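Putative hemin storage protein (Bordetella bronchiseptica, PDB 6AU1) cleaves deacetylated poly-beta-1,6-N-acetylglucosamine, a biofilm exopolysaccharide, through the glycoside hydrolase domain of PgaB (BpsB) that makes up this chain. Local coordinates at residues D55-T59 with P95-S100; L294-F299 with L327-G333; S202-I206 with E246-S252. All coordinates share one frame; numbering follows the deposited sequence. Where two conformers were deposited one is given.

Interaction 1 of 3, residues D55-T59 with P95-S100; sequences DGDIT and PVLTFS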
ATOM      1  N   ASP A  55       4.859  -5.286 -12.613  1.00 19.03           N
ATOM      2  CA  ASP A  55       3.677  -6.101 -12.876  1.00 19.06           C
ATOM      3  C   ASP A  55       3.040  -6.645 -11.596  1.00 16.61           C
ATOM      4  O   ASP A  55       1.964  -7.265 -11.640  1.00 18.37           O
ATOM      5  CB  ASP A  55       4.022  -7.263 -13.837  1.00 21.22           C
ATOM      6  CG  ASP A  55       5.219  -8.127 -13.368  1.00 29.42           C
ATOM      7  OD1 ASP A  55       5.703  -7.977 -12.216  1.00 19.59           O
ATOM      8  OD2 ASP A  55       5.677  -8.986 -14.179  1.00 30.83           O
ATOM      9  N   GLY A  56       3.690  -6.408 -10.459  1.00 13.75           N
ATOM     10  CA  GLY A  56       3.185  -6.866  -9.176  1.00 14.23           C
ATOM     11  C   GLY A  56       3.402  -8.340  -8.866  1.00 15.21           C
ATOM     12  O   GLY A  56       2.844  -8.873  -7.907  1.00 15.47           O
ATOM     13  N   ASP A  57       4.210  -9.000  -9.689  1.00 13.89           N
ATOM     14  CA  ASP A  57       4.577 -10.390  -9.470  1.00 14.50           C
ATOM     15  C   ASP A  57       5.833 -10.390  -8.607  1.00 14.62           C
ATOM     16  O   ASP A  57       6.945 -10.192  -9.110  1.00 13.70           O
ATOM     17  CB  ASP A  57       4.790 -11.079 -10.820  1.00 13.18           C
ATOM     18  CG  ASP A  57       5.313 -12.515 -10.712  1.00 20.97           C
ATOM     19  OD1 ASP A  57       5.195 -13.177  -9.663  1.00 16.34           O
ATOM     20  OD2 ASP A  57       5.824 -12.990 -11.737  1.00 29.91           O
ATOM     21  N   ILE A  58       5.643 -10.587  -7.308  1.00 11.27           N
ATOM     22  CA  ILE A  58       6.724 -10.334  -6.344  1.00 12.65           C
ATOM     23  C   ILE A  58       7.422 -11.653  -6.015  1.00 13.41           C
ATOM     24  O   ILE A  58       6.952 -12.428  -5.180  1.00 14.29           O
ATOM     25  CB  ILE A  58       6.200  -9.667  -5.040  1.00 12.90           C
ATOM     26  CG1 ILE A  58       5.285  -8.465  -5.330  1.00 12.35           C
ATOM     27  CG2 ILE A  58       7.387  -9.260  -4.111  1.00 11.65           C
ATOM     28  CD1 ILE A  58       5.831  -7.460  -6.354  1.00 11.26           C
ATOM     29  N   THR A  59       8.541 -11.904  -6.683  1.00 13.75           N
ATOM     30  CA  THR A  59       9.307 -13.127  -6.443  1.00 12.25           C
ATOM     31  C   THR A  59      10.466 -12.911  -5.469  1.00 13.97           C
ATOM     32  O   THR A  59      11.040 -13.878  -4.976  1.00 15.86           O
ATOM     33  CB  THR A  59       9.893 -13.696  -7.745  1.00 17.01           C
ATOM     34  OG1 THR A  59      10.656 -12.675  -8.407  1.00 16.80           O
ATOM     35  CG2 THR A  59       8.774 -14.199  -8.685  1.00 18.05           C
ATOM     36  N   PRO A  95       3.617  -6.040   0.558  1.00 11.46           N
ATOM     37  CA  PRO A  95       2.335  -6.590   0.098  1.00 12.53           C
ATOM     38  C   PRO A  95       1.598  -7.285   1.227  1.00 12.89           C
ATOM     39  O   PRO A  95       2.206  -7.752   2.185  1.00 14.31           O
ATOM     40  CB  PRO A  95       2.744  -7.610  -0.972  1.00 11.44           C
ATOM     41  CG  PRO A  95       4.133  -7.202  -1.396  1.00 13.28           C
ATOM     42  CD  PRO A  95       4.758  -6.671  -0.126  1.00 10.17           C
ATOM     43  N   VAL A  96       0.282  -7.360   1.101  1.00 12.45           N
ATOM     44  CA  VAL A  96      -0.523  -8.124   2.026  1.00 13.29           C
ATOM     45  C   VAL A  96      -0.641  -9.572   1.539  1.00 12.44           C
ATOM     46  O   VAL A  96      -0.637 -10.512   2.341  1.00 13.46           O
ATOM     47  CB  VAL A  96      -1.920  -7.498   2.173  1.00 13.82           C
ATOM     48  CG1 VAL A  96      -2.765  -8.292   3.185  1.00 14.72           C
ATOM     49  CG2 VAL A  96      -1.802  -6.019   2.603  1.00 14.92           C
ATOM     50  N   LEU A  97      -0.773  -9.736   0.222  1.00 12.87           N
ATOM     51  CA  LEU A  97      -1.092 -11.034  -0.387  1.00 12.65           C
ATOM     52  C   LEU A  97      -0.131 -11.488  -1.482  1.00 12.62           C
ATOM     53  O   LEU A  97       0.078 -12.697  -1.657  1.00 12.03           O
ATOM     54  CB  LEU A  97      -2.497 -11.000  -1.002  1.00 10.39           C
ATOM     55  CG  LEU A  97      -3.664 -10.617  -0.098  1.00 13.98           C
ATOM     56  CD1 LEU A  97      -4.928 -10.661  -0.949  1.00 16.23           C
ATOM     57  CD2 LEU A  97      -3.754 -11.559   1.100  1.00 13.45           C
ATOM     58  N   THR A  98       0.428 -10.547  -2.247  1.00 13.58           N
ATOM     59  CA  THR A  98       1.204 -10.933  -3.437  1.00 14.56           C
ATOM     60  C   THR A  98       2.644 -11.324  -3.101  1.00 14.29           C
ATOM     61  O   THR A  98       3.532 -10.471  -3.034  1.00 12.91           O
ATOM     62  CB  THR A  98       1.253  -9.817  -4.509  1.00 11.46           C
ATOM     63  OG1 THR A  98       1.859  -8.631  -3.967  1.00 13.34           O
ATOM     64  CG2 THR A  98      -0.144  -9.494  -5.037  1.00 13.46           C
ATOM     65  N   PHE A  99       2.840 -12.617  -2.872  1.00 12.74           N
ATOM     66  CA  PHE A  99       4.164 -13.203  -2.714  1.00 12.70           C
ATOM     67  C   PHE A  99       4.236 -14.420  -3.602  1.00 15.55           C
ATOM     68  O   PHE A  99       3.520 -15.395  -3.370  1.00 14.82           O
ATOM     69  CB  PHE A  99       4.427 -13.576  -1.255  1.00 13.70           C
ATOM     70  CG  PHE A  99       4.355 -12.409  -0.326  1.00 13.36           C
ATOM     71  CD1 PHE A  99       5.474 -11.600  -0.124  1.00 13.34           C
ATOM     72  CD2 PHE A  99       3.166 -12.097   0.326  1.00 13.67           C
ATOM     73  CE1 PHE A  99       5.404 -10.496   0.730  1.00 15.34           C
ATOM     74  CE2 PHE A  99       3.088 -11.003   1.179  1.00 15.68           C
ATOM     75  CZ  PHE A  99       4.214 -10.200   1.383  1.00 14.77           C
ATOM     76  N   SER A 100       5.080 -14.358  -4.626  1.00 13.08           N
ATOM     77  CA  SER A 100       5.205 -15.461  -5.575  1.00 13.78           C
ATOM     78  C   SER A 100       6.279 -16.432  -5.094  1.00 17.65           C
ATOM     79  O   SER A 100       7.409 -16.433  -5.578  1.00 16.16           O
ATOM     80  CB  SER A 100       5.515 -14.928  -6.976  1.00 17.13           C
ATOM     81  OG  SER A 100       4.404 -14.177  -7.468  1.00 15.92           O
TER
HETATM   82  O   HOH W   1       1.911  -6.983  -6.100  1.00 15.88           O
HETATM   83  O   HOH W   2       3.420 -11.926  -6.154  1.00 14.34           O
HETATM   84  O   HOH W   3      10.141 -16.548  -5.209  1.00 18.93           O
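Ile58 sets its CB against the carbonyl oxygen of Thr98, 3.4 Å from CB to Thr98 O, while its CG1 passes the hydroxyl at 3.7 Å from Thr98 OG1, the two side chains crossing obliquely. An apolar touch is added where Ile58 CG1 lies 4.3 Å from Pro95 CG. Beside this buried part lies a much more polar one, in which Ser100 is gripped from two directions. Its backbone N donates to Ile58 O at 2.7 Å, nearly straight at the hydrogen (163°), while its OG donates to Asp57 OD1 over a short 2.5 Å, approaching almost along the C–O axis. Asp57 can offer that oxygen because its CG swings anti to the backbone N (chi1 174°), which brings the carboxylate back to Ser100 although CB itself starts out in the other direction. Three waters add further polar links. One receives a bond from Ile58 N and gives one to Ser100 OG (2.8 Å), a second joins Gly56 O with Thr98 OG1, and a third donates to both Thr59 O and Ser100 O. Behind Asp57, an Asx turn made by Asp55 OD1 and Asp57 N shapes the loop, and Asp162 accepts from the backbone N atoms of Val96, Leu97 and Thr98. Both segments follow neighbouring parallel strands, 43-47 and 89-94, at the barrel end where TIM-barrel active sites lie. The bonds at Ser100 run in one sense, from Ile58 N through water and the hydroxyl to Asp57 OD1, an acceptor that together with the water fixes the rotation of the serine hydroxyl.

Interaction 2 of 3, residues L294-F299 with L327-G333; sequences LDRTIF and LGAINYG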
ATOM      1  N   LEU A 294     -10.603  13.488   7.786  1.00 27.31           N
ATOM      2  CA  LEU A 294      -9.457  14.319   7.398  1.00 23.29           C
ATOM      3  C   LEU A 294      -8.292  14.203   8.381  1.00 23.20           C
ATOM      4  O   LEU A 294      -7.137  14.337   7.992  1.00 26.92           O
ATOM      5  CB  LEU A 294      -9.870  15.782   7.255  1.00 25.35           C
ATOM      6  CG  LEU A 294     -10.862  16.103   6.135  1.00 25.13           C
ATOM      7  CD1 LEU A 294     -11.182  17.592   6.143  1.00 31.25           C
ATOM      8  CD2 LEU A 294     -10.312  15.681   4.778  1.00 29.39           C
ATOM      9  N   ASP A 295      -8.593  13.933   9.647  1.00 25.14           N
ATOM     10  CA  ASP A 295      -7.540  13.881  10.655  0.51 26.04           C
ATOM     11  C   ASP A 295      -6.602  12.686  10.472  1.00 27.76           C
ATOM     12  O   ASP A 295      -5.424  12.763  10.831  1.00 25.92           O
ATOM     13  CB  ASP A 295      -8.142  13.864  12.061  0.51 29.30           C
ATOM     14  CG  ASP A 295      -8.622  15.232  12.501  0.51 34.70           C
ATOM     15  OD1 ASP A 295      -8.156  16.238  11.926  0.51 37.28           O
ATOM     16  OD2 ASP A 295      -9.461  15.303  13.424  0.51 39.03           O
ATOM     17  N   ARG A 296      -7.091  11.594   9.895  1.00 21.45           N
ATOM     18  CA  ARG A 296      -6.213  10.437   9.732  1.00 20.99           C
ATOM     19  C   ARG A 296      -6.103   9.933   8.300  1.00 19.23           C
ATOM     20  O   ARG A 296      -5.489   8.900   8.049  1.00 22.51           O
ATOM     21  CB  ARG A 296      -6.666   9.311  10.662  1.00 30.57           C
ATOM     22  CG  ARG A 296      -6.500   9.694  12.130  1.00 37.79           C
ATOM     23  CD  ARG A 296      -6.640   8.517  13.068  1.00 41.36           C
ATOM     24  NE  ARG A 296      -8.024   8.092  13.217  1.00 44.31           N
ATOM     25  CZ  ARG A 296      -8.541   7.020  12.633  1.00 42.47           C
ATOM     26  NH1 ARG A 296      -7.785   6.256  11.858  1.00 34.64           N
ATOM     27  NH2 ARG A 296      -9.815   6.709  12.833  1.00 51.40           N
ATOM     28  N   THR A 297      -6.663  10.674   7.354  1.00 19.30           N
ATOM     29  CA  THR A 297      -6.470  10.323   5.947  1.00 18.10           C
ATOM     30  C   THR A 297      -5.304  11.106   5.374  1.00 20.24           C
ATOM     31  O   THR A 297      -5.268  12.331   5.449  1.00 21.13           O
ATOM     32  CB  THR A 297      -7.737  10.586   5.116  1.00 17.14           C
ATOM     33  OG1 THR A 297      -8.807   9.814   5.658  1.00 21.26           O
ATOM     34  CG2 THR A 297      -7.526  10.190   3.647  1.00 17.89           C
ATOM     35  N   ILE A 298      -4.341  10.380   4.824  1.00 14.75           N
ATOM     36  CA  ILE A 298      -3.220  10.981   4.128  1.00 18.38           C
ATOM     37  C   ILE A 298      -3.522  10.960   2.640  1.00 18.98           C
ATOM     38  O   ILE A 298      -3.740   9.896   2.062  1.00 18.20           O
ATOM     39  CB  ILE A 298      -1.918  10.234   4.426  1.00 17.98           C
ATOM     40  CG1 ILE A 298      -1.648  10.267   5.932  1.00 16.56           C
ATOM     41  CG2 ILE A 298      -0.750  10.824   3.640  1.00 16.50           C
ATOM     42  CD1 ILE A 298      -0.485   9.407   6.368  1.00 20.41           C
ATOM     43  N   PHE A 299      -3.583  12.140   2.034  1.00 16.41           N
ATOM     44  CA  PHE A 299      -3.839  12.222   0.606  1.00 17.36           C
ATOM     45  C   PHE A 299      -2.518  12.030  -0.117  1.00 17.13           C
ATOM     46  O   PHE A 299      -1.693  12.941  -0.188  1.00 16.58           O
ATOM     47  CB  PHE A 299      -4.502  13.556   0.245  1.00 19.26           C
ATOM     48  CG  PHE A 299      -5.893  13.694   0.800  1.00 17.73           C
ATOM     49  CD1 PHE A 299      -6.089  14.086   2.122  1.00 19.49           C
ATOM     50  CD2 PHE A 299      -6.995  13.407   0.017  1.00 16.59           C
ATOM     51  CE1 PHE A 299      -7.365  14.185   2.643  1.00 19.93           C
ATOM     52  CE2 PHE A 299      -8.289  13.522   0.526  1.00 19.93           C
ATOM     53  CZ  PHE A 299      -8.474  13.906   1.840  1.00 21.86           C
ATOM     54  N   LEU A 327      -8.461  23.272   1.604  1.00 24.62           N
ATOM     55  CA  LEU A 327      -9.682  22.525   1.897  1.00 28.10           C
ATOM     56  C   LEU A 327      -9.641  21.854   3.269  1.00 29.12           C
ATOM     57  O   LEU A 327     -10.566  21.130   3.635  1.00 35.76           O
ATOM     58  CB  LEU A 327      -9.923  21.467   0.819  1.00 28.36           C
ATOM     59  CG  LEU A 327     -10.159  21.992  -0.599  1.00 30.63           C
ATOM     60  CD1 LEU A 327     -10.065  20.853  -1.609  1.00 33.27           C
ATOM     61  CD2 LEU A 327     -11.505  22.711  -0.705  1.00 35.06           C
ATOM     62  N   GLY A 328      -8.564  22.073   4.014  1.00 34.59           N
ATOM     63  CA  GLY A 328      -8.446  21.510   5.346  1.00 34.96           C
ATOM     64  C   GLY A 328      -7.928  20.087   5.392  1.00 29.56           C
ATOM     65  O   GLY A 328      -8.014  19.424   6.427  1.00 31.07           O
ATOM     66  N   ALA A 329      -7.395  19.610   4.272  1.00 26.79           N
ATOM     67  CA  ALA A 329      -6.770  18.301   4.217  1.00 25.56           C
ATOM     68  C   ALA A 329      -5.281  18.451   4.466  1.00 33.15           C
ATOM     69  O   ALA A 329      -4.502  18.612   3.527  1.00 33.93           O
ATOM     70  CB  ALA A 329      -7.024  17.635   2.872  1.00 25.98           C
ATOM     71  N   ILE A 330      -4.882  18.398   5.732  1.00 24.32           N
ATOM     72  CA  ILE A 330      -3.519  18.780   6.086  1.00 26.55           C
ATOM     73  C   ILE A 330      -2.512  17.629   6.099  1.00 28.80           C
ATOM     74  O   ILE A 330      -1.315  17.871   6.255  1.00 24.36           O
ATOM     75  CB  ILE A 330      -3.490  19.479   7.460  1.00 31.13           C
ATOM     76  CG1 ILE A 330      -4.101  18.581   8.538  1.00 44.43           C
ATOM     77  CG2 ILE A 330      -4.251  20.800   7.391  1.00 39.75           C
ATOM     78  CD1 ILE A 330      -3.105  17.745   9.314  1.00 50.23           C
ATOM     79  N   ASN A 331      -2.983  16.390   5.945  1.00 21.42           N
ATOM     80  CA  ASN A 331      -2.074  15.256   5.830  1.00 19.99           C
ATOM     81  C   ASN A 331      -1.967  14.811   4.380  1.00 21.21           C
ATOM     82  O   ASN A 331      -2.982  14.533   3.747  1.00 19.63           O
ATOM     83  CB  ASN A 331      -2.540  14.080   6.691  1.00 22.50           C
ATOM     84  CG  ASN A 331      -2.756  14.463   8.134  1.00 32.84           C
ATOM     85  OD1 ASN A 331      -1.800  14.625   8.894  1.00 25.25           O
ATOM     86  ND2 ASN A 331      -4.020  14.599   8.530  1.00 33.76           N
ATOM     87  N   TYR A 332      -0.748  14.761   3.851  1.00 16.24           N
ATOM     88  CA  TYR A 332      -0.562  14.412   2.448  1.00 14.52           C
ATOM     89  C   TYR A 332       0.879  14.022   2.202  1.00 15.22           C
ATOM     90  O   TYR A 332       1.700  14.041   3.114  1.00 15.86           O
ATOM     91  CB  TYR A 332      -0.987  15.565   1.514  1.00 15.00           C
ATOM     92  CG  TYR A 332      -0.403  16.917   1.863  1.00 17.24           C
ATOM     93  CD1 TYR A 332       0.906  17.239   1.527  1.00 16.08           C
ATOM     94  CD2 TYR A 332      -1.171  17.874   2.518  1.00 18.08           C
ATOM     95  CE1 TYR A 332       1.443  18.480   1.854  1.00 16.81           C
ATOM     96  CE2 TYR A 332      -0.643  19.121   2.845  1.00 18.28           C
ATOM     97  CZ  TYR A 332       0.668  19.406   2.507  1.00 20.49           C
ATOM     98  OH  TYR A 332       1.198  20.627   2.826  1.00 22.24           O
ATOM     99  N   GLY A 333       1.174  13.652   0.968  1.00 13.92           N
ATOM    100  CA  GLY A 333       2.515  13.213   0.623  1.00 17.00           C
ATOM    101  C   GLY A 333       2.565  12.865  -0.843  1.00 16.13           C
ATOM    102  O   GLY A 333       1.624  13.163  -1.588  1.00 14.80           O
TER
HETATM  103  O   HOH W   4      -5.851  15.117   5.628  1.00 20.81           O
HETATM  104  O   HOH W   5      -6.913  17.439   7.769  1.00 47.11           O
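Phe299 and Ala329 meet at the dense end of this contact, where CE1 of the ring comes to 3.5 Å from Ala329 CB. With CG anti to its carbonyl carbon (chi1 -67°), Phe299 also turns its edge to Asn331 O, which lies near the ring plane. That same oxygen accepts an almost straight bond from Phe299 N (3.0 Å, 172°), and Gly333 N returns one to Phe299 O. Bonding to the residues before and after Tyr332 is the signature of a parallel bridge, and the CB atoms of Phe299 and Tyr332 lie on the same face of the sheet, 4.2 Å apart. Ile298 adds CG2 against Tyr332 CA and CG1 against Asn331 CB. Toward Leu294 the chains part and the contact becomes wetter. One water accepts from Asn331 N and lies 2.8 Å from Leu294 O and 2.9 Å from Thr297 O; another accepts from Ile330 N, lies 2.6 Å from Gly328 O and holds Leu294 O only weakly. The two cannot serve all the oxygens around them at once. Asn331 spans the same gap directly: ND2 donates to Leu294 O at 3.2 Å, in the plane of both the amide and the carbonyl but bent at the hydrogen (136°), while OD1 takes Glu7 N. Leu294 CD1 rests against Gly328 O, 3.7 Å away, where a Schellman motif ends helix 314-326. The whole lies where the loops lead into strands 297-305 and 332-335, flanked by strands 262-266 and 8-12, with helices 277-290 and 314-326 packed over the Phe299 side.

Interaction 3 of 3, residues S202-I206 with E246-S252; sequences SKGKI and EAWYGQS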
ATOM      1  N   SER A 202     -19.799  -8.563   0.584  1.00 15.59           N
ATOM      2  CA  SER A 202     -18.854  -7.472   0.353  1.00 17.11           C
ATOM      3  C   SER A 202     -18.265  -6.960   1.668  1.00 20.23           C
ATOM      4  O   SER A 202     -17.044  -6.865   1.808  1.00 17.32           O
ATOM      5  CB  SER A 202     -19.521  -6.319  -0.402  1.00 17.97           C
ATOM      6  OG  SER A 202     -18.646  -5.204  -0.499  1.00 19.84           O
ATOM      7  N   LYS A 203     -19.127  -6.653   2.634  1.00 17.88           N
ATOM      8  CA  LYS A 203     -18.669  -6.140   3.928  1.00 19.68           C
ATOM      9  C   LYS A 203     -17.833  -7.176   4.672  1.00 23.63           C
ATOM     10  O   LYS A 203     -16.848  -6.832   5.330  1.00 22.16           O
ATOM     11  CB  LYS A 203     -19.856  -5.704   4.783  1.00 22.48           C
ATOM     12  CG  LYS A 203     -20.468  -4.388   4.330  1.00 35.16           C
ATOM     13  CD  LYS A 203     -19.444  -3.260   4.447  1.00 46.33           C
ATOM     14  CE  LYS A 203     -20.055  -1.906   4.119  1.00 52.97           C
ATOM     15  NZ  LYS A 203     -19.079  -0.796   4.335  1.00 55.94           N
ATOM     16  N   GLY A 204     -18.220  -8.445   4.554  1.00 18.62           N
ATOM     17  CA  GLY A 204     -17.487  -9.528   5.182  1.00 17.76           C
ATOM     18  C   GLY A 204     -16.063  -9.647   4.660  1.00 20.23           C
ATOM     19  O   GLY A 204     -15.114  -9.838   5.435  1.00 17.16           O
ATOM     20  N   LYS A 205     -15.899  -9.538   3.346  1.00 17.59           N
ATOM     21  CA  LYS A 205     -14.559  -9.637   2.762  1.00 14.85           C
ATOM     22  C   LYS A 205     -13.702  -8.449   3.181  1.00 15.63           C
ATOM     23  O   LYS A 205     -12.505  -8.602   3.448  1.00 16.80           O
ATOM     24  CB  LYS A 205     -14.632  -9.732   1.239  1.00 15.59           C
ATOM     25  CG  LYS A 205     -15.116 -11.099   0.763  1.00 15.19           C
ATOM     26  CD  LYS A 205     -15.102 -11.186  -0.757  1.00 12.84           C
ATOM     27  CE  LYS A 205     -16.258 -10.378  -1.350  1.00 13.39           C
ATOM     28  NZ  LYS A 205     -16.075 -10.275  -2.827  1.00 13.93           N
ATOM     29  N   ILE A 206     -14.310  -7.267   3.222  1.00 16.06           N
ATOM     30  CA  ILE A 206     -13.592  -6.068   3.662  1.00 14.57           C
ATOM     31  C   ILE A 206     -13.053  -6.273   5.070  1.00 20.67           C
ATOM     32  O   ILE A 206     -11.869  -6.018   5.332  1.00 17.07           O
ATOM     33  CB  ILE A 206     -14.490  -4.819   3.608  1.00 16.06           C
ATOM     34  CG1 ILE A 206     -14.728  -4.422   2.142  1.00 15.56           C
ATOM     35  CG2 ILE A 206     -13.892  -3.646   4.432  1.00 17.29           C
ATOM     36  CD1 ILE A 206     -15.965  -3.500   1.918  1.00 17.64           C
ATOM     37  N   GLU A 246     -17.167  -0.533  -3.335  1.00 18.19           N
ATOM     38  CA  GLU A 246     -16.627  -1.401  -2.281  1.00 18.20           C
ATOM     39  C   GLU A 246     -16.784  -2.866  -2.646  1.00 18.90           C
ATOM     40  O   GLU A 246     -15.918  -3.685  -2.352  1.00 18.90           O
ATOM     41  CB  GLU A 246     -17.323  -1.145  -0.945  1.00 19.86           C
ATOM     42  CG  GLU A 246     -16.967   0.192  -0.312  1.00 19.92           C
ATOM     43  CD  GLU A 246     -17.678   0.403   1.008  1.00 30.98           C
ATOM     44  OE1 GLU A 246     -18.268  -0.571   1.525  1.00 29.10           O
ATOM     45  OE2 GLU A 246     -17.637   1.539   1.528  1.00 30.28           O
ATOM     46  N   ALA A 247     -17.902  -3.190  -3.292  1.00 17.99           N
ATOM     47  CA  ALA A 247     -18.196  -4.569  -3.661  1.00 18.82           C
ATOM     48  C   ALA A 247     -17.173  -5.192  -4.617  1.00 22.57           C
ATOM     49  O   ALA A 247     -17.032  -6.413  -4.633  1.00 20.57           O
ATOM     50  CB  ALA A 247     -19.591  -4.663  -4.272  1.00 22.87           C
ATOM     51  N   TRP A 248     -16.465  -4.394  -5.416  1.00 18.09           N
ATOM     52  CA  TRP A 248     -15.471  -5.019  -6.295  1.00 18.58           C
ATOM     53  C   TRP A 248     -14.052  -4.524  -6.039  1.00 18.33           C
ATOM     54  O   TRP A 248     -13.147  -4.771  -6.839  1.00 16.46           O
ATOM     55  CB  TRP A 248     -15.850  -4.861  -7.782  1.00 19.85           C
ATOM     56  CG  TRP A 248     -16.096  -3.476  -8.284  1.00 19.81           C
ATOM     57  CD1 TRP A 248     -15.168  -2.610  -8.797  1.00 20.08           C
ATOM     58  CD2 TRP A 248     -17.361  -2.797  -8.352  1.00 20.52           C
ATOM     59  NE1 TRP A 248     -15.779  -1.433  -9.171  1.00 22.46           N
ATOM     60  CE2 TRP A 248     -17.123  -1.524  -8.909  1.00 22.63           C
ATOM     61  CE3 TRP A 248     -18.667  -3.142  -7.990  1.00 25.84           C
ATOM     62  CZ2 TRP A 248     -18.145  -0.595  -9.116  1.00 24.58           C
ATOM     63  CZ3 TRP A 248     -19.679  -2.215  -8.189  1.00 28.39           C
ATOM     64  CH2 TRP A 248     -19.408  -0.955  -8.745  1.00 25.48           C
ATOM     65  N   TYR A 249     -13.859  -3.860  -4.901  1.00 14.45           N
ATOM     66  CA  TYR A 249     -12.520  -3.522  -4.418  1.00 13.12           C
ATOM     67  C   TYR A 249     -12.126  -4.271  -3.145  1.00 15.12           C
ATOM     68  O   TYR A 249     -10.947  -4.546  -2.935  1.00 14.43           O
ATOM     69  CB  TYR A 249     -12.407  -2.016  -4.154  1.00 14.00           C
ATOM     70  CG  TYR A 249     -12.055  -1.184  -5.367  1.00 15.26           C
ATOM     71  CD1 TYR A 249     -13.033  -0.792  -6.273  1.00 18.23           C
ATOM     72  CD2 TYR A 249     -10.739  -0.767  -5.592  1.00 15.04           C
ATOM     73  CE1 TYR A 249     -12.720  -0.018  -7.378  1.00 20.83           C
ATOM     74  CE2 TYR A 249     -10.415   0.018  -6.691  1.00 15.46           C
ATOM     75  CZ  TYR A 249     -11.407   0.392  -7.576  1.00 16.82           C
ATOM     76  OH  TYR A 249     -11.102   1.162  -8.679  1.00 17.21           O
ATOM     77  N   GLY A 250     -13.083  -4.556  -2.270  1.00 15.30           N
ATOM     78  CA  GLY A 250     -12.733  -5.183  -1.004  1.00 15.96           C
ATOM     79  C   GLY A 250     -12.040  -4.199  -0.069  1.00 15.94           C
ATOM     80  O   GLY A 250     -11.279  -4.594   0.820  1.00 16.10           O
ATOM     81  N   GLN A 251     -12.317  -2.914  -0.279  1.00 15.46           N
ATOM     82  CA  GLN A 251     -11.789  -1.833   0.559  1.00 15.73           C
ATOM     83  C   GLN A 251     -12.911  -0.851   0.863  1.00 17.29           C
ATOM     84  O   GLN A 251     -13.863  -0.761   0.103  1.00 18.12           O
ATOM     85  CB  GLN A 251     -10.645  -1.098  -0.136  1.00 13.37           C
ATOM     86  CG  GLN A 251      -9.499  -1.979  -0.619  1.00 13.33           C
ATOM     87  CD  GLN A 251      -8.379  -1.158  -1.216  1.00 16.04           C
ATOM     88  OE1 GLN A 251      -8.578  -0.013  -1.601  1.00 16.00           O
ATOM     89  NE2 GLN A 251      -7.188  -1.741  -1.294  1.00 16.12           N
ATOM     90  N   SER A 252     -12.778  -0.096   1.953  1.00 17.18           N
ATOM     91  CA  SER A 252     -13.848   0.783   2.434  1.00 18.17           C
ATOM     92  C   SER A 252     -13.258   1.902   3.277  1.00 18.95           C
ATOM     93  O   SER A 252     -12.436   1.634   4.136  1.00 19.44           O
ATOM     94  CB  SER A 252     -14.862  -0.008   3.268  1.00 19.98           C
ATOM     95  OG  SER A 252     -15.629   0.841   4.087  1.00 27.56           O
TER
HETATM   96  O   HOH W   6     -15.833  -6.190  -0.722  1.00 16.79           O
HETATM   97  O   HOH W   7     -19.520  -3.033   0.904  1.00 30.70           O
HETATM   98  O   HOH W   8     -18.257  -8.525  -3.318  1.00 16.31           O
HETATM   99  O   HOH W   9     -10.283  -4.577   3.404  1.00 18.74           O
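Lys203 and Glu246 form the salt bridge that joins the two segments, NZ donating to OE1 at 2.9 Å on its syn lone pair. The lysine chain bends at chi2 (-62°), which carries the ammonium to the extended glutamate. Beside this pair Ile206 lies across Glu246 at about a right angle, its CD1 3.7 Å from Glu246 OE1 and 3.9 Å from Ser252 CB, its CG1 3.5 Å from Gly250 C. Ser202 OG lies 3.3 Å from Ala247 CA but makes its hydrogen bonds with water. One molecule donates to Ser202 OG and Glu246 OE1. A second accepts from Ser202 OG and donates to Ser202 O and Glu246 O, a third passes between Lys205 NZ and Ala247 O, and a fourth donates to Ile206 O and Gly250 O. Farther out, Ser252 OG reaches Glu246 OE2 in a weak bond, and Lys205 is steadied by Glu169 O and a cation-pi contact with Trp201. Gly250, with positive phi, ends the short, weakly bonded helix about 246-249, and Ser252 is the N-cap of helix 253-259. Helix 195-223 thus packs on the connection after strand 230-235, a contact of successive beta-alpha units in a TIM barrel.

All three contacts belong to one TIM-barrel domain, and none touches another. Interactions 1 and 2 both join neighbouring units of the barrel but at opposite ends of its strands: 55-59 with 95-100 lies in loops beyond the strand ends, 294-299 with 327-333 where strands begin. Their centres are 28 Å apart, on opposite sides of the chain's centre. Interaction 3 lies between helix 195-223 and a strand-to-helix connection. Interactions 2 and 3 are buried, interaction 1 only partly. The chemistry follows: sheet bonds, apolar packing and an asparagine-to-carbonyl bond in interaction 2, a carboxylate–hydroxyl bond between loops in interaction 1, a salt bridge in interaction 3, with bridging water in each.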